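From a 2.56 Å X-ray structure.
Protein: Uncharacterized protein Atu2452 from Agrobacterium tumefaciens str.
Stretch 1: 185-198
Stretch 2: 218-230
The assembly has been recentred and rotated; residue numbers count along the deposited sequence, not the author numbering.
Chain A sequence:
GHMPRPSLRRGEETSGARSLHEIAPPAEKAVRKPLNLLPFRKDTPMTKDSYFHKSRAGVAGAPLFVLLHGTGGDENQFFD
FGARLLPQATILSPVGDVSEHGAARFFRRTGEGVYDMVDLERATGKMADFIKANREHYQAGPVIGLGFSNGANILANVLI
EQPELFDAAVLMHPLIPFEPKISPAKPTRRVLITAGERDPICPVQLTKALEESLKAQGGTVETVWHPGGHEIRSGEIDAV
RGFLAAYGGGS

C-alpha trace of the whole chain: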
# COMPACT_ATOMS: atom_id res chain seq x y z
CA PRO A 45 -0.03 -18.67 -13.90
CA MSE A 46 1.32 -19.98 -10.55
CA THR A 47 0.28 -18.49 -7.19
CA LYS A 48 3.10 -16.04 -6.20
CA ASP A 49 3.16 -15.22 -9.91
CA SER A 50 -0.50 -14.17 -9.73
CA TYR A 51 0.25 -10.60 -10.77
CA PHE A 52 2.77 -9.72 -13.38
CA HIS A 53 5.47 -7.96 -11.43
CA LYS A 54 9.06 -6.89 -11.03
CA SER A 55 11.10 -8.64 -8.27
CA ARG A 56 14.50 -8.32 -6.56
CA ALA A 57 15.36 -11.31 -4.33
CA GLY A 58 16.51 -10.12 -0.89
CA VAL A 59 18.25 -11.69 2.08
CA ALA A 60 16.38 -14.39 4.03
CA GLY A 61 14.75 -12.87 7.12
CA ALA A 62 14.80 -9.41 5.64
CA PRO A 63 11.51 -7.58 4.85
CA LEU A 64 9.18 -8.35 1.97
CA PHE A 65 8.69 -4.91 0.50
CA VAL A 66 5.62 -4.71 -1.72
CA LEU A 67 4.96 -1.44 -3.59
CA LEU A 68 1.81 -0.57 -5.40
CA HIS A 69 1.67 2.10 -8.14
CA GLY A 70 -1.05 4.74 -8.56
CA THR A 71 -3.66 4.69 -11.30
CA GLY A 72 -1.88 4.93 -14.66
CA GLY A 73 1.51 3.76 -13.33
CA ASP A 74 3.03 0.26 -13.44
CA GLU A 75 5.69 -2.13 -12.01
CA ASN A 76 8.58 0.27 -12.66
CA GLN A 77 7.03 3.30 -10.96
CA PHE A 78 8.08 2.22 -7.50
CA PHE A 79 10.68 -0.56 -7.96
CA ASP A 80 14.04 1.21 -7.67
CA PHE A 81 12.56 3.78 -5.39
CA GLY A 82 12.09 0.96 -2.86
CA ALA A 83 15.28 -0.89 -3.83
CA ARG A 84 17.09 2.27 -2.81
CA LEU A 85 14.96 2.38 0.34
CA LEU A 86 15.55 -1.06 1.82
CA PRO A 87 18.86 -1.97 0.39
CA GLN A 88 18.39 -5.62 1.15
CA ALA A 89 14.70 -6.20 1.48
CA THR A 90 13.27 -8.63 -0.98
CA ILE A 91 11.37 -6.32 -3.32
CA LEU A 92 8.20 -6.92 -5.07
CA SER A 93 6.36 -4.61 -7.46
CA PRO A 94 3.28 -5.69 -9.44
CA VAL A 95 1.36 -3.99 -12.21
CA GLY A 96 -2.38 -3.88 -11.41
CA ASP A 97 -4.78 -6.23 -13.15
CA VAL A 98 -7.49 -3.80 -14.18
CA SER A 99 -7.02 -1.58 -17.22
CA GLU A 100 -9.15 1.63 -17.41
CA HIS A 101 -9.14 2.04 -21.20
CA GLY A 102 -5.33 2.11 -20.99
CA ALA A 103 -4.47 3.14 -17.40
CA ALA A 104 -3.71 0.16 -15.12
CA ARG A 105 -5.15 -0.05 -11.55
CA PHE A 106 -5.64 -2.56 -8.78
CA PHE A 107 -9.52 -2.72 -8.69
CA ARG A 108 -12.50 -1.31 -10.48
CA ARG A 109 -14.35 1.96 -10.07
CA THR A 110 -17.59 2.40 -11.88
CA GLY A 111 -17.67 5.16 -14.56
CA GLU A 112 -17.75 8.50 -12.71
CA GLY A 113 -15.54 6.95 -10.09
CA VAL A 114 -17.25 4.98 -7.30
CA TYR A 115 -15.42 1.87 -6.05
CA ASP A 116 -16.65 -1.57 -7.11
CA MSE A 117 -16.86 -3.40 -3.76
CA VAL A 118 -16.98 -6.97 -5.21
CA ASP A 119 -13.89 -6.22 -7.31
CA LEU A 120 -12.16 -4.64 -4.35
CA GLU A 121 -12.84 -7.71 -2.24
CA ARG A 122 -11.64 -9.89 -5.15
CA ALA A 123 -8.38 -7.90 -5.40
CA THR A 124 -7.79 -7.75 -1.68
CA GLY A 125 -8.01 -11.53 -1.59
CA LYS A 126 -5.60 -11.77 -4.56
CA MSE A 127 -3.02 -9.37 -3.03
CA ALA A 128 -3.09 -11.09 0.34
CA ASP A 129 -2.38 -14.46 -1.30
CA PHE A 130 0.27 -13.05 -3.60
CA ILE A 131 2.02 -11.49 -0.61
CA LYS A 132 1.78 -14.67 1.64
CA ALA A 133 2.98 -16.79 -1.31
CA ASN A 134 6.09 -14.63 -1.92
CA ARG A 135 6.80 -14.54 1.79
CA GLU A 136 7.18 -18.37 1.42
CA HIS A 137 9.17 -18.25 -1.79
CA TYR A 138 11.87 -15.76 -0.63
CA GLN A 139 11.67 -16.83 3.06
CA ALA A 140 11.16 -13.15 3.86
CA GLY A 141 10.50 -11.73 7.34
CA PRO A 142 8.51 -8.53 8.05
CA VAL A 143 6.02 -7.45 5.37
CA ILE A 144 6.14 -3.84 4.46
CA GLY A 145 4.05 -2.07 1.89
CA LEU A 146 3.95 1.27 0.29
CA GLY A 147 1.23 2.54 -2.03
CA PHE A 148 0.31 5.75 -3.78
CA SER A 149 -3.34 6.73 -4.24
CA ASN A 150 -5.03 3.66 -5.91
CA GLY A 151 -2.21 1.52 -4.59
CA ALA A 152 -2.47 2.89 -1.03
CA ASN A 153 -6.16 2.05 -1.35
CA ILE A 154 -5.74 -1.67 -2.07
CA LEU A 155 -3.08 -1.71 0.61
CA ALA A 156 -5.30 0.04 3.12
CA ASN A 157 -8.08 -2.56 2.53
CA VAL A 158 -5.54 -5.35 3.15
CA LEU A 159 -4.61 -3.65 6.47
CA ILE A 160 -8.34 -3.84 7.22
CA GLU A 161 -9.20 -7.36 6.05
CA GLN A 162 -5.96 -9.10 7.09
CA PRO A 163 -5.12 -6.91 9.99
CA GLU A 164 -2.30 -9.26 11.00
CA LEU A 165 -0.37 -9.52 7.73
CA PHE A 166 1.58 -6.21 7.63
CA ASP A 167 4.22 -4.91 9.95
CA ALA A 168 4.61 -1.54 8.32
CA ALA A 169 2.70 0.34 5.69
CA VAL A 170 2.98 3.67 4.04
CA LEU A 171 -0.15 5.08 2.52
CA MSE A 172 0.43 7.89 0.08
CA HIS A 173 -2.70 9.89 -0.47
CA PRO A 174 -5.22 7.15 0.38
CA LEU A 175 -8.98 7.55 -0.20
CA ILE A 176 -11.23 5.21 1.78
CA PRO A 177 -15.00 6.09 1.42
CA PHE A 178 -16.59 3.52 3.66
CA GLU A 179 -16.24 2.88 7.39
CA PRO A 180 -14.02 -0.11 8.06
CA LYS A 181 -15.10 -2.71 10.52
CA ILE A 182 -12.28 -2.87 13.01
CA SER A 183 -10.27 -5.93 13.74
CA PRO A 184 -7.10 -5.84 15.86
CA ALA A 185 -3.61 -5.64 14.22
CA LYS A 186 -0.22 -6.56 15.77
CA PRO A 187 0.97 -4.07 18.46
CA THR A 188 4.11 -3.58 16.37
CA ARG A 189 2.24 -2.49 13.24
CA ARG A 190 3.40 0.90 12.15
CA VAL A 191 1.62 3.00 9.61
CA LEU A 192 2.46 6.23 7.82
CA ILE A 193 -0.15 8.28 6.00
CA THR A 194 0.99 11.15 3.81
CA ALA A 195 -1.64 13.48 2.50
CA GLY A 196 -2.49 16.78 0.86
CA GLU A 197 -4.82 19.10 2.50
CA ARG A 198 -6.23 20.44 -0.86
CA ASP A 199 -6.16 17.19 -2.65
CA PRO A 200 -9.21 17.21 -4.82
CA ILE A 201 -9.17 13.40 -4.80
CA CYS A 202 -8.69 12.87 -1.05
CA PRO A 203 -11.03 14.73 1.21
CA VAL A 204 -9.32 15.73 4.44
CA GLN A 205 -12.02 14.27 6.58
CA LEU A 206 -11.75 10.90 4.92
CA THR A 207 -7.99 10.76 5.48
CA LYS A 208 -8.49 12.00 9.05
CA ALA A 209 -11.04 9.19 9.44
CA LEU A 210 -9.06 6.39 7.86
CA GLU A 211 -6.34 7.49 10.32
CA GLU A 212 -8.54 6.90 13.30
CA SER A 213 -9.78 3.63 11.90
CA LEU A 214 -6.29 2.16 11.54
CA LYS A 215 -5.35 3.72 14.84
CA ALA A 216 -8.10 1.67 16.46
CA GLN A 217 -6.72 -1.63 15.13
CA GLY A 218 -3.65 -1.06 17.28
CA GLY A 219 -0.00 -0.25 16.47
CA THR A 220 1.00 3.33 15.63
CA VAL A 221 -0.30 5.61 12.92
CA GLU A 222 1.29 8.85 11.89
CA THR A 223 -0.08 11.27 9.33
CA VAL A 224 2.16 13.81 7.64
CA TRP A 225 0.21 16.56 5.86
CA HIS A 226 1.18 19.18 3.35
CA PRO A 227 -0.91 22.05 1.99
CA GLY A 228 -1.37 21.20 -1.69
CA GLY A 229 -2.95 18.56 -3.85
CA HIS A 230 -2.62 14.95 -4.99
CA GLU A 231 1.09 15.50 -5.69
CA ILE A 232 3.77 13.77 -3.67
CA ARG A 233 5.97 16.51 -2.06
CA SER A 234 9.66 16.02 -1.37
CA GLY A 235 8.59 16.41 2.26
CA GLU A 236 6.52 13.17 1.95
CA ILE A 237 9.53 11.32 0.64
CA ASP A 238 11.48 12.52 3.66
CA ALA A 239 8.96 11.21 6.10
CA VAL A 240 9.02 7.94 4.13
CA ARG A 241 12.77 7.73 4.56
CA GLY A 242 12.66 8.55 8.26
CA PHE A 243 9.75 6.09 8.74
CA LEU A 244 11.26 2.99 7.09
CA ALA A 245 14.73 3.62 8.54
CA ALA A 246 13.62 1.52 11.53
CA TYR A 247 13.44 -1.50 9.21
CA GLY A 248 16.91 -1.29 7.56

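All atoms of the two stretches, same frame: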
# COMPACT_ATOMS: atom_id res chain seq x y z
N ALA A 185 -4.93 -5.38 14.84
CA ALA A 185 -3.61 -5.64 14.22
C ALA A 185 -2.58 -6.07 15.27
O ALA A 185 -2.92 -6.23 16.42
CB ALA A 185 -3.12 -4.39 13.53
N LYS A 186 -1.32 -6.21 14.85
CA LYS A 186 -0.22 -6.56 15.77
C LYS A 186 0.30 -5.28 16.40
O LYS A 186 0.42 -4.28 15.71
CB LYS A 186 0.91 -7.29 15.03
CG LYS A 186 0.48 -8.58 14.28
CD LYS A 186 1.59 -9.15 13.33
CE LYS A 186 2.27 -8.02 12.51
NZ LYS A 186 3.52 -8.49 11.92
N PRO A 187 0.59 -5.29 17.73
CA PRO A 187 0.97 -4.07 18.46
C PRO A 187 2.17 -3.36 17.83
O PRO A 187 2.39 -2.18 18.09
CB PRO A 187 1.37 -4.59 19.83
CG PRO A 187 0.59 -5.80 19.97
CD PRO A 187 0.60 -6.45 18.63
N THR A 188 2.92 -4.09 17.00
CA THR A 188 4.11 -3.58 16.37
C THR A 188 3.80 -2.96 15.02
O THR A 188 4.67 -2.37 14.39
CB THR A 188 5.14 -4.69 16.15
OG1 THR A 188 4.54 -5.75 15.37
CG2 THR A 188 5.70 -5.22 17.49
N ARG A 189 2.57 -3.10 14.53
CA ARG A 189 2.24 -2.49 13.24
C ARG A 189 2.59 -1.03 13.31
O ARG A 189 2.39 -0.39 14.34
CB ARG A 189 0.78 -2.63 12.93
CG ARG A 189 0.46 -3.61 11.89
CD ARG A 189 -0.34 -2.84 10.84
NE ARG A 189 -1.09 -1.68 11.38
CZ ARG A 189 -2.41 -1.48 11.22
NH1 ARG A 189 -3.15 -2.38 10.55
NH2 ARG A 189 -2.99 -0.38 11.70
N ARG A 190 3.15 -0.52 12.24
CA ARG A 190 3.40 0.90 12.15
C ARG A 190 2.85 1.35 10.83
O ARG A 190 3.22 0.77 9.78
CB ARG A 190 4.88 1.20 12.21
CG ARG A 190 5.41 1.09 13.63
CD ARG A 190 6.89 1.28 13.75
NE ARG A 190 7.38 2.64 13.49
CZ ARG A 190 8.24 2.97 12.50
NH1 ARG A 190 8.69 2.04 11.65
NH2 ARG A 190 8.66 4.22 12.35
N VAL A 191 1.98 2.37 10.86
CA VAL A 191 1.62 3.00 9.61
C VAL A 191 1.84 4.50 9.46
O VAL A 191 1.64 5.30 10.41
CB VAL A 191 0.23 2.51 9.02
CG1 VAL A 191 -0.44 1.48 9.90
CG2 VAL A 191 -0.64 3.64 8.60
N LEU A 192 2.27 4.85 8.24
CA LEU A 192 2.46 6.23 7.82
C LEU A 192 1.45 6.65 6.76
O LEU A 192 1.38 6.04 5.70
CB LEU A 192 3.86 6.41 7.25
CG LEU A 192 4.10 7.79 6.66
CD1 LEU A 192 3.81 8.84 7.67
CD2 LEU A 192 5.50 7.93 6.21
N ILE A 193 0.69 7.70 7.03
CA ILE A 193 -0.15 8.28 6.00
C ILE A 193 0.42 9.63 5.60
O ILE A 193 0.76 10.46 6.48
CB ILE A 193 -1.57 8.43 6.46
CG1 ILE A 193 -2.10 7.06 6.93
CG2 ILE A 193 -2.42 8.90 5.30
CD1 ILE A 193 -3.29 7.10 7.90
N THR A 194 0.56 9.86 4.30
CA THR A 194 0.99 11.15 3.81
C THR A 194 -0.16 11.68 2.99
O THR A 194 -0.81 10.95 2.23
CB THR A 194 2.22 11.03 2.87
OG1 THR A 194 1.80 10.44 1.63
CG2 THR A 194 3.36 10.15 3.48
N ALA A 195 -0.43 12.96 3.12
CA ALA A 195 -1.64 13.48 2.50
C ALA A 195 -1.62 14.99 2.16
O ALA A 195 -0.85 15.78 2.72
CB ALA A 195 -2.83 13.12 3.35
N GLY A 196 -2.49 15.39 1.24
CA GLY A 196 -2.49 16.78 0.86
C GLY A 196 -3.70 17.39 1.53
O GLY A 196 -4.76 16.76 1.65
N GLU A 197 -3.59 18.61 1.98
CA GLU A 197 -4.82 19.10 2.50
C GLU A 197 -5.77 19.74 1.46
O GLU A 197 -6.90 20.03 1.80
CB GLU A 197 -4.63 19.86 3.81
CG GLU A 197 -3.75 21.02 3.74
CD GLU A 197 -3.34 21.54 5.11
OE1 GLU A 197 -2.85 20.76 5.96
OE2 GLU A 197 -3.48 22.76 5.32
N ARG A 198 -5.34 19.91 0.20
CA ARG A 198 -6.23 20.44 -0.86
C ARG A 198 -6.28 19.54 -2.07
O ARG A 198 -6.43 19.96 -3.23
CB ARG A 198 -5.88 21.85 -1.24
CG ARG A 198 -6.46 22.82 -0.31
CD ARG A 198 -5.77 24.16 -0.42
NE ARG A 198 -4.67 24.15 0.52
CZ ARG A 198 -4.57 24.95 1.57
NH1 ARG A 198 -5.52 25.85 1.80
NH2 ARG A 198 -3.52 24.85 2.39
N GLY A 218 -4.86 -0.92 16.46
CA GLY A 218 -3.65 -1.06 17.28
C GLY A 218 -2.41 -0.63 16.51
O GLY A 218 -2.51 -0.22 15.35
N GLY A 219 -1.23 -0.71 17.13
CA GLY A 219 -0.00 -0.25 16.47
C GLY A 219 0.08 1.27 16.50
O GLY A 219 -0.68 1.91 17.23
N THR A 220 0.98 1.87 15.72
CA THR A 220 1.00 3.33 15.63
C THR A 220 0.51 3.72 14.26
O THR A 220 0.51 2.90 13.32
CB THR A 220 2.39 3.95 15.83
OG1 THR A 220 3.28 3.47 14.81
CG2 THR A 220 2.94 3.65 17.23
N VAL A 221 0.08 4.98 14.16
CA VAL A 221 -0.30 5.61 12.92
C VAL A 221 0.19 7.03 13.00
O VAL A 221 0.00 7.71 14.00
CB VAL A 221 -1.83 5.62 12.74
CG1 VAL A 221 -2.18 6.15 11.36
CG2 VAL A 221 -2.40 4.25 12.93
N GLU A 222 0.83 7.49 11.94
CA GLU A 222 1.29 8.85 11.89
C GLU A 222 0.80 9.42 10.58
O GLU A 222 0.91 8.75 9.56
CB GLU A 222 2.78 8.86 11.89
CG GLU A 222 3.35 10.22 11.80
CD GLU A 222 4.89 10.24 11.94
OE1 GLU A 222 5.42 11.32 12.35
OE2 GLU A 222 5.56 9.18 11.68
N THR A 223 0.27 10.63 10.59
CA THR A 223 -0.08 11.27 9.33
C THR A 223 0.78 12.49 9.14
O THR A 223 0.94 13.26 10.07
CB THR A 223 -1.52 11.69 9.29
OG1 THR A 223 -2.33 10.61 9.75
CG2 THR A 223 -1.94 12.01 7.85
N VAL A 224 1.37 12.64 7.96
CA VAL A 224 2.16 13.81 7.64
C VAL A 224 1.37 14.54 6.56
O VAL A 224 1.04 13.95 5.55
CB VAL A 224 3.60 13.38 7.20
CG1 VAL A 224 4.36 14.55 6.58
CG2 VAL A 224 4.39 12.78 8.41
N TRP A 225 0.99 15.78 6.81
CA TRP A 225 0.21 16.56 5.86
C TRP A 225 1.08 17.50 5.06
O TRP A 225 2.19 17.78 5.44
CB TRP A 225 -0.81 17.40 6.60
CG TRP A 225 -1.86 16.60 7.31
CD1 TRP A 225 -1.86 16.19 8.64
CD2 TRP A 225 -3.09 16.12 6.76
NE1 TRP A 225 -3.02 15.49 8.93
CE2 TRP A 225 -3.79 15.42 7.79
CE3 TRP A 225 -3.67 16.21 5.49
CZ2 TRP A 225 -5.04 14.80 7.58
CZ3 TRP A 225 -4.89 15.59 5.27
CH2 TRP A 225 -5.58 14.90 6.33
N HIS A 226 0.60 17.99 3.94
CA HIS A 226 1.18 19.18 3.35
C HIS A 226 0.01 19.99 2.85
O HIS A 226 -1.06 19.40 2.62
CB HIS A 226 2.23 18.87 2.26
CG HIS A 226 1.71 18.10 1.07
ND1 HIS A 226 1.03 18.70 0.03
CD2 HIS A 226 1.83 16.79 0.74
CE1 HIS A 226 0.75 17.79 -0.89
NE2 HIS A 226 1.22 16.63 -0.48
N PRO A 227 0.19 21.32 2.66
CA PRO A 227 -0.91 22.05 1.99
C PRO A 227 -0.86 21.46 0.59
O PRO A 227 -0.02 20.57 0.33
CB PRO A 227 -0.44 23.50 1.98
CG PRO A 227 1.07 23.43 2.21
CD PRO A 227 1.40 22.14 2.88
N GLY A 228 -1.67 21.86 -0.37
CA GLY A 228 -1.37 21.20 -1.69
C GLY A 228 -2.18 19.95 -1.98
O GLY A 228 -2.99 19.53 -1.16
N GLY A 229 -1.95 19.38 -3.17
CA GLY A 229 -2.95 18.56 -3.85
C GLY A 229 -2.64 17.10 -3.75
O GLY A 229 -2.16 16.64 -2.73
N HIS A 230 -2.88 16.38 -4.85
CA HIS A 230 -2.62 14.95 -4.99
C HIS A 230 -1.14 14.63 -5.22
O HIS A 230 -0.72 13.45 -5.24
CB HIS A 230 -3.41 14.41 -6.18
CG HIS A 230 -3.67 12.94 -6.12
ND1 HIS A 230 -4.22 12.32 -5.00
CD2 HIS A 230 -3.51 11.97 -7.04
CE1 HIS A 230 -4.38 11.03 -5.25
NE2 HIS A 230 -3.95 10.79 -6.48

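The most unusual feature lies at the end of the paired strands, where Gly-196 packs under the His-226 ring: its CA sits 4.0 Å from the ring centroid and 16° off the ring normal, a CH-pi contact over the face. The lack of a side chain is essential here, because an ideal CB on Gly-196 would fall 2.1 Å from Gly-229 O and 2.7 Å from Gly-228 O. The chain then continues past the strands, with Glu-197 N donating to His-226 O (2.7 Å, 147°) and Arg-198 N to Gly-228 O (2.7 Å, 153°).

Strands 190-196 and 220-226 run parallel, their directions 19° apart. Every second residue of the first strand, Val-191, Ile-193 and Ala-195, both donates through N and accepts through O: Val-191 N bonds Thr-220 O at 2.9 Å, Val-191 O accepts from Glu-222 N at 2.8 Å, Ile-193 N reaches Glu-222 O at 2.7 Å, and Ile-193 O accepts from Val-224 N at 2.7 Å. Ala-195 repeats the pattern, its N 3.0 Å from Val-224 O and its O 2.9 Å from His-226 N. N-H...O angles from 144° to 172° support each assignment.

Side chains sort by face. Val-191, Ile-193 and Ala-195 share one with Val-221, Thr-223 and Trp-225; Ile-193 CD1 meets Val-221 CG1 at 3.8 Å, and the small Ala-195 lets its CB approach Trp-225 CZ3 to 3.7 Å. On the other, Leu-192 CD1 touches Val-224 CG2 at 4.1 Å, while the exposed Glu-222 keeps its carboxylate in a setting that suits charge.

At the start, a type I turn from Lys-186 to Arg-189 precedes the bond from Thr-220 N to Arg-189 O (3.0 Å, 156°). Gly-219 suits its place: its phi is positive, and an ideal CB would lie 2.5 Å from Arg-189 O. Together the stretches bury 1023 Å², summed over both sides.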